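Local atomic coordinates of envelope glycoprotein (Bourbon virus, PDB entry 5ZKX), a protein that probably mediates virus entry by fusing the viral and host membranes, and is captured here in the postfusion form. Residues A[340-344]-A[353-357]; A[28-34]-A[202-208]; A[238-243]-A[253-258]. All coordinates share one frame. Numbering follows the deposited sequence.

Contact 1: residues A[340-344]-A[353-357]; sequences KPMAS and MVSPC
Both segments are extended and run antiparallel, with strand axes 4.7 Å apart at 151°. The register pairs Met342 with Pro356, Ala343 with Ser355 and Ser344 with Val354, at CA-CA distances of 4.6, 5.2 and 4.8 Å. Ala343 and Ser355 form the hydrogen-bonded pair: Ala343 N to Ser355 O and Ser355 N to Ala343 O are both 2.9 Å. A third bond runs from Cys357 N to Pro341 O (3.1 Å). The pair is a two-stranded beta hairpin, 342-346 with 352-356, in a fusion-protein trimer. Met342 (chi1 p, chi2 t, chi3 p) brings its CE to 3.5 Å from Val354 CG1. Cys357 (chi1 m) points toward the other strand. Its CB lies 3.7 Å from Pro341 CB, and its SG is 4.2 Å from Ala343 CB. That sulfur forms a disulfide with Cys4 of the second subunit, while Ser355 OG bonds Gln8 O of the same subunit.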
loop_
_atom_site.group_PDB
_atom_site.type_symbol
_atom_site.label_atom_id
_atom_site.label_comp_id
_atom_site.label_asym_id
_atom_site.label_seq_id
_atom_site.Cartn_x
_atom_site.Cartn_y
_atom_site.Cartn_z
ATOM N N LYS A 340 7.565 55.240 13.893
ATOM C CA LYS A 340 7.976 56.046 15.030
ATOM C C LYS A 340 8.305 57.450 14.546
ATOM O O LYS A 340 8.979 57.608 13.522
ATOM C CB LYS A 340 9.198 55.439 15.743
ATOM C CG LYS A 340 9.292 53.923 15.670
ATOM C CD LYS A 340 10.723 53.444 15.887
ATOM C CE LYS A 340 10.825 51.926 15.781
ATOM N NZ LYS A 340 12.140 51.416 16.264
ATOM N N PRO A 341 7.844 58.486 15.243
ATOM C CA PRO A 341 8.110 59.854 14.779
ATOM C C PRO A 341 9.580 60.231 14.888
ATOM O O PRO A 341 10.121 60.345 15.992
ATOM C CB PRO A 341 7.236 60.716 15.700
ATOM C CG PRO A 341 7.048 59.889 16.927
ATOM C CD PRO A 341 7.033 58.457 16.472
ATOM N N MET A 342 10.237 60.418 13.745
ATOM C CA MET A 342 11.645 60.784 13.735
ATOM C C MET A 342 11.975 61.461 12.414
ATOM O O MET A 342 11.230 61.355 11.436
ATOM C CB MET A 342 12.548 59.563 13.949
ATOM C CG MET A 342 12.731 58.713 12.705
ATOM S SD MET A 342 13.880 57.332 12.905
ATOM C CE MET A 342 13.566 56.830 14.595
ATOM N N ALA A 343 13.106 62.162 12.404
ATOM C CA ALA A 343 13.659 62.764 11.202
ATOM C C ALA A 343 15.049 62.202 10.945
ATOM O O ALA A 343 15.801 61.914 11.880
ATOM C CB ALA A 343 13.732 64.291 11.311
ATOM N N SER A 344 15.385 62.052 9.667
ATOM C CA SER A 344 16.652 61.474 9.250
ATOM C C SER A 344 17.570 62.548 8.678
ATOM O O SER A 344 17.110 63.569 8.160
ATOM C CB SER A 344 16.440 60.376 8.204
ATOM O OG SER A 344 16.187 60.932 6.926
ATOM N N MET A 353 21.918 59.741 10.518
ATOM C CA MET A 353 21.595 59.911 11.925
ATOM C C MET A 353 20.103 60.171 12.084
ATOM O O MET A 353 19.399 60.500 11.126
ATOM C CB MET A 353 22.388 61.064 12.549
ATOM C CG MET A 353 23.871 61.035 12.261
ATOM S SD MET A 353 24.743 59.752 13.170
ATOM C CE MET A 353 24.780 60.429 14.822
ATOM N N VAL A 354 19.630 60.039 13.319
ATOM C CA VAL A 354 18.206 60.057 13.619
ATOM C C VAL A 354 17.946 61.048 14.745
ATOM O O VAL A 354 18.648 61.040 15.762
ATOM C CB VAL A 354 17.703 58.652 14.001
ATOM C CG1 VAL A 354 16.495 58.741 14.916
ATOM C CG2 VAL A 354 17.387 57.851 12.744
ATOM N N SER A 355 16.936 61.899 14.561
ATOM C CA SER A 355 16.511 62.862 15.561
ATOM C C SER A 355 15.053 62.621 15.935
ATOM O O SER A 355 14.248 62.235 15.084
ATOM C CB SER A 355 16.681 64.300 15.053
ATOM O OG SER A 355 18.053 64.624 14.910
ATOM N N PRO A 356 14.684 62.838 17.195
ATOM C CA PRO A 356 13.322 62.521 17.633
ATOM C C PRO A 356 12.310 63.578 17.224
ATOM O O PRO A 356 12.626 64.761 17.085
ATOM C CB PRO A 356 13.454 62.458 19.158
ATOM C CG PRO A 356 14.557 63.417 19.457
ATOM C CD PRO A 356 15.530 63.302 18.308
ATOM N N CYS A 357 11.074 63.126 17.035
ATOM C CA CYS A 357 9.961 64.004 16.688
ATOM C C CYS A 357 8.821 63.856 17.691
ATOM O O CYS A 357 7.786 64.513 17.572
ATOM C CB CYS A 357 9.454 63.704 15.276
ATOM S SG CYS A 357 10.493 64.358 13.961
#

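Contact 2: residues A[28-34]-A[202-208]; sequences LQIKVTK and ETKFIPC
This is an antiparallel pairing of two central strands, 26-36 and 200-210, in the mixed sheet of the mid-region of the chain. The axes of the two segments approach to 4.4 Å at 147°. The register is regular, from Leu28 opposite Cys208 to Lys34 opposite Glu202. Leu28-Cys208, Ile30-Ile206, Val32-Lys204 and Lys34-Glu202 are hydrogen-bonded pairs. Each has two N-to-O bonds. The shortest is Lys34 N to Glu202 O, at 2.7 Å. Ile206 N to Ile30 O is among the longest, at 3.0 Å. Gln29-Pro207, Lys31-Phe205 and Thr33-Thr203 are the non-hydrogen-bonded pairs.

The side chains of the hydrogen-bonded pairs share one face. There Ile30 CD1 lies 3.6 Å from Cys208 SG, which is in a disulfide with Cys236, and Val32 CG2 lies 4.0 Å from Ile206 CG2. Lys34, all trans, runs beside Lys204 (chi1 p, chi3 m), CD to CD 3.7 Å. On the other face Lys31, also all trans, lays its CG 4.2 Å from the Phe205 ring centroid in an off-centre CH-pi contact. A water donates to Gln29 OE1 (3.0 Å) and Phe205 O (2.8 Å).

The Lys34 NZ to Glu202 OE2 salt bridge is long, at 3.9 Å. Lys34 NZ also sits 4.1 Å from Lys204 NZ. Both ammonium groups bridge to Asp238, so this carboxylate offsets two like charges held side by side.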
loop_
_atom_site.group_PDB
_atom_site.type_symbol
_atom_site.label_atom_id
_atom_site.label_comp_id
_atom_site.label_asym_id
_atom_site.label_seq_id
_atom_site.Cartn_x
_atom_site.Cartn_y
_atom_site.Cartn_z
ATOM N N LEU A 28 -12.051 24.659 -9.919
ATOM C CA LEU A 28 -13.433 24.537 -10.351
ATOM C C LEU A 28 -14.264 23.862 -9.270
ATOM O O LEU A 28 -13.783 22.968 -8.567
ATOM C CB LEU A 28 -13.536 23.734 -11.650
ATOM C CG LEU A 28 -13.229 24.468 -12.954
ATOM C CD1 LEU A 28 -12.910 23.467 -14.043
ATOM C CD2 LEU A 28 -14.400 25.353 -13.361
ATOM N N GLN A 29 -15.507 24.304 -9.140
ATOM C CA GLN A 29 -16.526 23.607 -8.364
ATOM C C GLN A 29 -17.460 22.980 -9.391
ATOM O O GLN A 29 -18.270 23.675 -10.013
ATOM C CB GLN A 29 -17.265 24.556 -7.428
ATOM C CG GLN A 29 -16.400 25.154 -6.342
ATOM C CD GLN A 29 -16.275 24.250 -5.135
ATOM O OE1 GLN A 29 -16.999 23.264 -5.006
ATOM N NE2 GLN A 29 -15.351 24.581 -4.241
ATOM N N ILE A 30 -17.330 21.672 -9.583
ATOM C CA ILE A 30 -18.054 20.968 -10.635
ATOM C C ILE A 30 -19.335 20.384 -10.054
ATOM O O ILE A 30 -19.299 19.605 -9.096
ATOM C CB ILE A 30 -17.179 19.880 -11.271
ATOM C CG1 ILE A 30 -15.976 20.523 -11.965
ATOM C CG2 ILE A 30 -17.990 19.054 -12.257
ATOM C CD1 ILE A 30 -15.170 19.570 -12.814
ATOM N N LYS A 31 -20.469 20.765 -10.637
ATOM C CA LYS A 31 -21.772 20.303 -10.176
ATOM C C LYS A 31 -22.050 18.921 -10.753
ATOM O O LYS A 31 -22.067 18.744 -11.976
ATOM C CB LYS A 31 -22.852 21.297 -10.594
ATOM C CG LYS A 31 -24.194 21.111 -9.918
ATOM C CD LYS A 31 -25.213 22.065 -10.512
ATOM C CE LYS A 31 -26.508 22.074 -9.719
ATOM N NZ LYS A 31 -27.517 22.978 -10.342
ATOM N N VAL A 32 -22.264 17.939 -9.875
ATOM C CA VAL A 32 -22.413 16.547 -10.277
ATOM C C VAL A 32 -23.596 15.928 -9.545
ATOM O O VAL A 32 -24.008 16.383 -8.474
ATOM C CB VAL A 32 -21.136 15.717 -9.999
ATOM C CG1 VAL A 32 -19.945 16.273 -10.759
ATOM C CG2 VAL A 32 -20.843 15.672 -8.503
ATOM N N THR A 33 -24.145 14.879 -10.147
ATOM C CA THR A 33 -25.024 13.958 -9.442
ATOM C C THR A 33 -24.174 12.797 -8.938
ATOM O O THR A 33 -23.462 12.158 -9.721
ATOM C CB THR A 33 -26.151 13.465 -10.349
ATOM O OG1 THR A 33 -27.156 14.482 -10.453
ATOM C CG2 THR A 33 -26.781 12.204 -9.780
ATOM N N LYS A 34 -24.229 12.540 -7.637
ATOM C CA LYS A 34 -23.379 11.547 -6.996
ATOM C C LYS A 34 -24.241 10.374 -6.552
ATOM O O LYS A 34 -25.160 10.546 -5.744
ATOM C CB LYS A 34 -22.631 12.158 -5.811
ATOM C CG LYS A 34 -21.689 11.206 -5.101
ATOM C CD LYS A 34 -21.220 11.802 -3.789
ATOM C CE LYS A 34 -20.483 10.783 -2.943
ATOM N NZ LYS A 34 -19.967 11.392 -1.684
ATOM N N GLU A 202 -27.420 12.179 -4.911
ATOM C CA GLU A 202 -27.430 13.530 -4.375
ATOM C C GLU A 202 -26.741 14.464 -5.358
ATOM O O GLU A 202 -25.828 14.062 -6.085
ATOM C CB GLU A 202 -26.740 13.603 -3.004
ATOM C CG GLU A 202 -25.277 13.190 -3.021
ATOM C CD GLU A 202 -24.566 13.492 -1.715
ATOM O OE1 GLU A 202 -25.249 13.857 -0.734
ATOM O OE2 GLU A 202 -23.323 13.369 -1.671
ATOM N N THR A 203 -27.205 15.709 -5.389
ATOM C CA THR A 203 -26.554 16.753 -6.166
ATOM C C THR A 203 -25.584 17.509 -5.270
ATOM O O THR A 203 -25.951 17.941 -4.174
ATOM C CB THR A 203 -27.585 17.713 -6.758
ATOM O OG1 THR A 203 -28.610 16.962 -7.415
ATOM C CG2 THR A 203 -26.926 18.651 -7.762
ATOM N N LYS A 204 -24.347 17.656 -5.730
ATOM C CA LYS A 204 -23.348 18.365 -4.946
ATOM C C LYS A 204 -22.284 18.915 -5.884
ATOM O O LYS A 204 -22.204 18.540 -7.056
ATOM C CB LYS A 204 -22.729 17.454 -3.879
ATOM C CG LYS A 204 -21.853 16.344 -4.436
ATOM C CD LYS A 204 -21.288 15.484 -3.322
ATOM C CE LYS A 204 -20.426 16.302 -2.374
ATOM N NZ LYS A 204 -19.795 15.460 -1.317
ATOM N N PHE A 205 -21.479 19.830 -5.350
ATOM C CA PHE A 205 -20.317 20.376 -6.039
ATOM C C PHE A 205 -19.068 19.715 -5.483
ATOM O O PHE A 205 -18.901 19.626 -4.262
ATOM C CB PHE A 205 -20.215 21.894 -5.855
ATOM C CG PHE A 205 -21.404 22.655 -6.356
ATOM C CD1 PHE A 205 -22.501 22.873 -5.538
ATOM C CD2 PHE A 205 -21.422 23.165 -7.643
ATOM C CE1 PHE A 205 -23.598 23.576 -6.001
ATOM C CE2 PHE A 205 -22.513 23.869 -8.110
ATOM C CZ PHE A 205 -23.602 24.076 -7.290
ATOM N N ILE A 206 -18.192 19.254 -6.369
ATOM C CA ILE A 206 -16.914 18.704 -5.928
ATOM C C ILE A 206 -15.797 19.628 -6.403
ATOM O O ILE A 206 -15.868 20.169 -7.514
ATOM C CB ILE A 206 -16.716 17.261 -6.424
ATOM C CG1 ILE A 206 -16.629 17.208 -7.950
ATOM C CG2 ILE A 206 -17.839 16.363 -5.919
ATOM C CD1 ILE A 206 -16.098 15.906 -8.477
ATOM N N PRO A 207 -14.769 19.861 -5.591
ATOM C CA PRO A 207 -13.670 20.730 -6.026
ATOM C C PRO A 207 -12.709 19.996 -6.949
ATOM O O PRO A 207 -12.404 18.816 -6.756
ATOM C CB PRO A 207 -12.991 21.117 -4.707
ATOM C CG PRO A 207 -13.279 19.963 -3.795
ATOM C CD PRO A 207 -14.645 19.466 -4.176
ATOM N N CYS A 208 -12.231 20.710 -7.965
ATOM C CA CYS A 208 -11.339 20.136 -8.960
ATOM C C CYS A 208 -10.296 21.166 -9.365
ATOM O O CYS A 208 -10.428 22.360 -9.087
ATOM C CB CYS A 208 -12.105 19.656 -10.206
ATOM S SG CYS A 208 -13.418 18.454 -9.887
HETATM O O HOH W 1 -17.608 21.475 -2.629
#

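Contact 3: residues A[238-243]-A[253-258]; sequences DGDNFF and LPDACY
Polar contacts centre on the hydroxyl of Tyr258. Tyr258 OH donates a short hydrogen bond to Asp238 OD2 (2.5 Å), and Asn241 ND2 gives it a weak one (3.3 Å). Asn241 ND2 also reaches Asp255 OD2 at 3.4 Å, again weakly. Lys413 is the stronger partner of both: it bonds Asn241 OD1 and forms a salt bridge with Asp255 OD2.

Backbone bonds shape each segment separately. Asp238 to Asn241 is a type II' turn, with Gly239 at phi 65° and psi -117°. It is closed by Asp238 N to Asn241 O (2.8 Å) and Asn241 N to Asp238 O (2.9 Å). The turn makes a tight beta hairpin of strands 234-238 and 241-245. In 253-258, Leu253 N bonds Ala256 O (2.6 Å), and the adjoining Cys257 is in a disulfide with Cys252. Strands 241-245 and 256-260 are not neighbours in the sheet. Three strands separate them, so their side chains meet over a face of a curved sheet, with Phe243 CA still 8.4 Å from Leu253 CA.

Aromatic and apolar contacts fill that gap. Phe243 (chi1 p) and Tyr258 (chi1 m) form an offset stack, with centroids 4.5 Å apart and planes at 15°. Phe243 CZ lies 3.6 Å from Tyr258 CD1. Leu253 (chi1 m, chi2 t) puts CD1 3.7 Å from Phe243 CD1. Leu253 also packs on Tyr285 of the third subunit.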
loop_
_atom_site.group_PDB
_atom_site.type_symbol
_atom_site.label_atom_id
_atom_site.label_comp_id
_atom_site.label_asym_id
_atom_site.label_seq_id
_atom_site.Cartn_x
_atom_site.Cartn_y
_atom_site.Cartn_z
ATOM N N ASP A 238 -13.478 14.499 -3.386
ATOM C CA ASP A 238 -14.795 14.454 -2.755
ATOM C C ASP A 238 -14.622 13.757 -1.410
ATOM O O ASP A 238 -14.581 12.523 -1.350
ATOM C CB ASP A 238 -15.814 13.737 -3.625
ATOM C CG ASP A 238 -17.171 13.640 -2.961
ATOM O OD1 ASP A 238 -17.485 14.503 -2.118
ATOM O OD2 ASP A 238 -17.925 12.698 -3.272
ATOM N N GLY A 239 -14.528 14.545 -0.350
ATOM C CA GLY A 239 -14.277 13.973 0.958
ATOM C C GLY A 239 -12.903 13.338 0.976
ATOM O O GLY A 239 -11.880 14.011 0.813
ATOM N N ASP A 240 -12.865 12.022 1.170
ATOM C CA ASP A 240 -11.620 11.271 1.150
ATOM C C ASP A 240 -11.408 10.537 -0.168
ATOM O O ASP A 240 -10.518 9.688 -0.256
ATOM C CB ASP A 240 -11.580 10.288 2.319
ATOM C CG ASP A 240 -12.828 9.429 2.405
ATOM O OD1 ASP A 240 -13.726 9.587 1.554
ATOM O OD2 ASP A 240 -12.909 8.591 3.330
ATOM N N ASN A 241 -12.209 10.844 -1.186
ATOM C CA ASN A 241 -12.073 10.275 -2.520
ATOM C C ASN A 241 -11.326 11.247 -3.422
ATOM O O ASN A 241 -11.646 12.440 -3.455
ATOM C CB ASN A 241 -13.442 9.969 -3.131
ATOM C CG ASN A 241 -14.100 8.752 -2.519
ATOM O OD1 ASN A 241 -13.468 7.990 -1.791
ATOM N ND2 ASN A 241 -15.379 8.559 -2.823
ATOM N N PHE A 242 -10.350 10.734 -4.165
ATOM C CA PHE A 242 -9.561 11.541 -5.085
ATOM C C PHE A 242 -9.461 10.804 -6.407
ATOM O O PHE A 242 -9.100 9.623 -6.434
ATOM C CB PHE A 242 -8.168 11.823 -4.519
ATOM C CG PHE A 242 -8.192 12.505 -3.186
ATOM C CD1 PHE A 242 -8.377 11.776 -2.023
ATOM C CD2 PHE A 242 -8.041 13.876 -3.096
ATOM C CE1 PHE A 242 -8.405 12.398 -0.799
ATOM C CE2 PHE A 242 -8.062 14.500 -1.873
ATOM C CZ PHE A 242 -8.253 13.760 -0.722
ATOM N N PHE A 243 -9.771 11.499 -7.499
ATOM C CA PHE A 243 -9.944 10.825 -8.776
ATOM C C PHE A 243 -9.806 11.825 -9.909
ATOM O O PHE A 243 -10.079 13.017 -9.745
ATOM C CB PHE A 243 -11.308 10.131 -8.856
ATOM C CG PHE A 243 -12.469 11.038 -8.553
ATOM C CD1 PHE A 243 -12.853 11.286 -7.244
ATOM C CD2 PHE A 243 -13.180 11.640 -9.575
ATOM C CE1 PHE A 243 -13.915 12.123 -6.964
ATOM C CE2 PHE A 243 -14.246 12.474 -9.299
ATOM C CZ PHE A 243 -14.611 12.715 -7.993
ATOM N N LEU A 253 -16.502 5.138 -9.265
ATOM C CA LEU A 253 -15.567 4.541 -8.325
ATOM C C LEU A 253 -16.231 3.358 -7.636
ATOM O O LEU A 253 -17.432 3.127 -7.795
ATOM C CB LEU A 253 -15.118 5.593 -7.313
ATOM C CG LEU A 253 -14.500 6.879 -7.863
ATOM C CD1 LEU A 253 -14.045 7.778 -6.723
ATOM C CD2 LEU A 253 -13.347 6.564 -8.795
ATOM N N PRO A 254 -15.469 2.561 -6.878
ATOM C CA PRO A 254 -16.096 1.463 -6.123
ATOM C C PRO A 254 -17.335 1.867 -5.340
ATOM O O PRO A 254 -18.383 1.225 -5.471
ATOM C CB PRO A 254 -14.961 1.010 -5.200
ATOM C CG PRO A 254 -13.736 1.249 -5.998
ATOM C CD PRO A 254 -13.997 2.461 -6.855
ATOM N N ASP A 255 -17.249 2.931 -4.543
ATOM C CA ASP A 255 -18.314 3.292 -3.620
ATOM C C ASP A 255 -19.259 4.358 -4.155
ATOM O O ASP A 255 -20.310 4.585 -3.547
ATOM C CB ASP A 255 -17.718 3.777 -2.293
ATOM C CG ASP A 255 -16.735 4.914 -2.480
ATOM O OD1 ASP A 255 -16.248 5.095 -3.612
ATOM O OD2 ASP A 255 -16.449 5.632 -1.500
ATOM N N ALA A 256 -18.926 5.015 -5.266
ATOM C CA ALA A 256 -19.758 6.111 -5.742
ATOM C C ALA A 256 -19.496 6.370 -7.218
ATOM O O ALA A 256 -18.410 6.091 -7.732
ATOM C CB ALA A 256 -19.512 7.390 -4.932
ATOM N N CYS A 257 -20.512 6.909 -7.887
ATOM C CA CYS A 257 -20.420 7.359 -9.269
ATOM C C CYS A 257 -20.683 8.856 -9.327
ATOM O O CYS A 257 -21.533 9.376 -8.596
ATOM C CB CYS A 257 -21.412 6.617 -10.167
ATOM S SG CYS A 257 -21.119 4.845 -10.269
ATOM N N TYR A 258 -19.941 9.547 -10.191
ATOM C CA TYR A 258 -20.041 10.993 -10.347
ATOM C C TYR A 258 -20.403 11.306 -11.789
ATOM O O TYR A 258 -19.611 11.047 -12.701
ATOM C CB TYR A 258 -18.728 11.681 -9.969
ATOM C CG TYR A 258 -18.290 11.430 -8.547
ATOM C CD1 TYR A 258 -17.402 10.406 -8.243
ATOM C CD2 TYR A 258 -18.761 12.218 -7.509
ATOM C CE1 TYR A 258 -16.999 10.173 -6.943
ATOM C CE2 TYR A 258 -18.363 11.995 -6.208
ATOM C CZ TYR A 258 -17.482 10.971 -5.929
ATOM O OH TYR A 258 -17.082 10.746 -4.633
#

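From the N terminus, strand 26-36 comes first and waits for strand 200-210. Contact 2 thus closes a loop of 167 residues, which includes the whole six-stranded antiparallel sheet. Contact 3 follows and closes a loop of nine residues within the mixed sheet that holds contact 2. The long helix 284-329 comes next, and contact 1 then closes a hairpin, with eight residues between its segments. The three are in series; none nests or crosses. Contacts 2 and 3 touch, with centres 11 Å apart, through Lys34 and Lys204 to Asp238 and Ile206 to Phe243. Contact 1 lies about 58 Å from contact 2, centre to centre. It meets the second subunit, whereas contacts 2 and 3 meet the third.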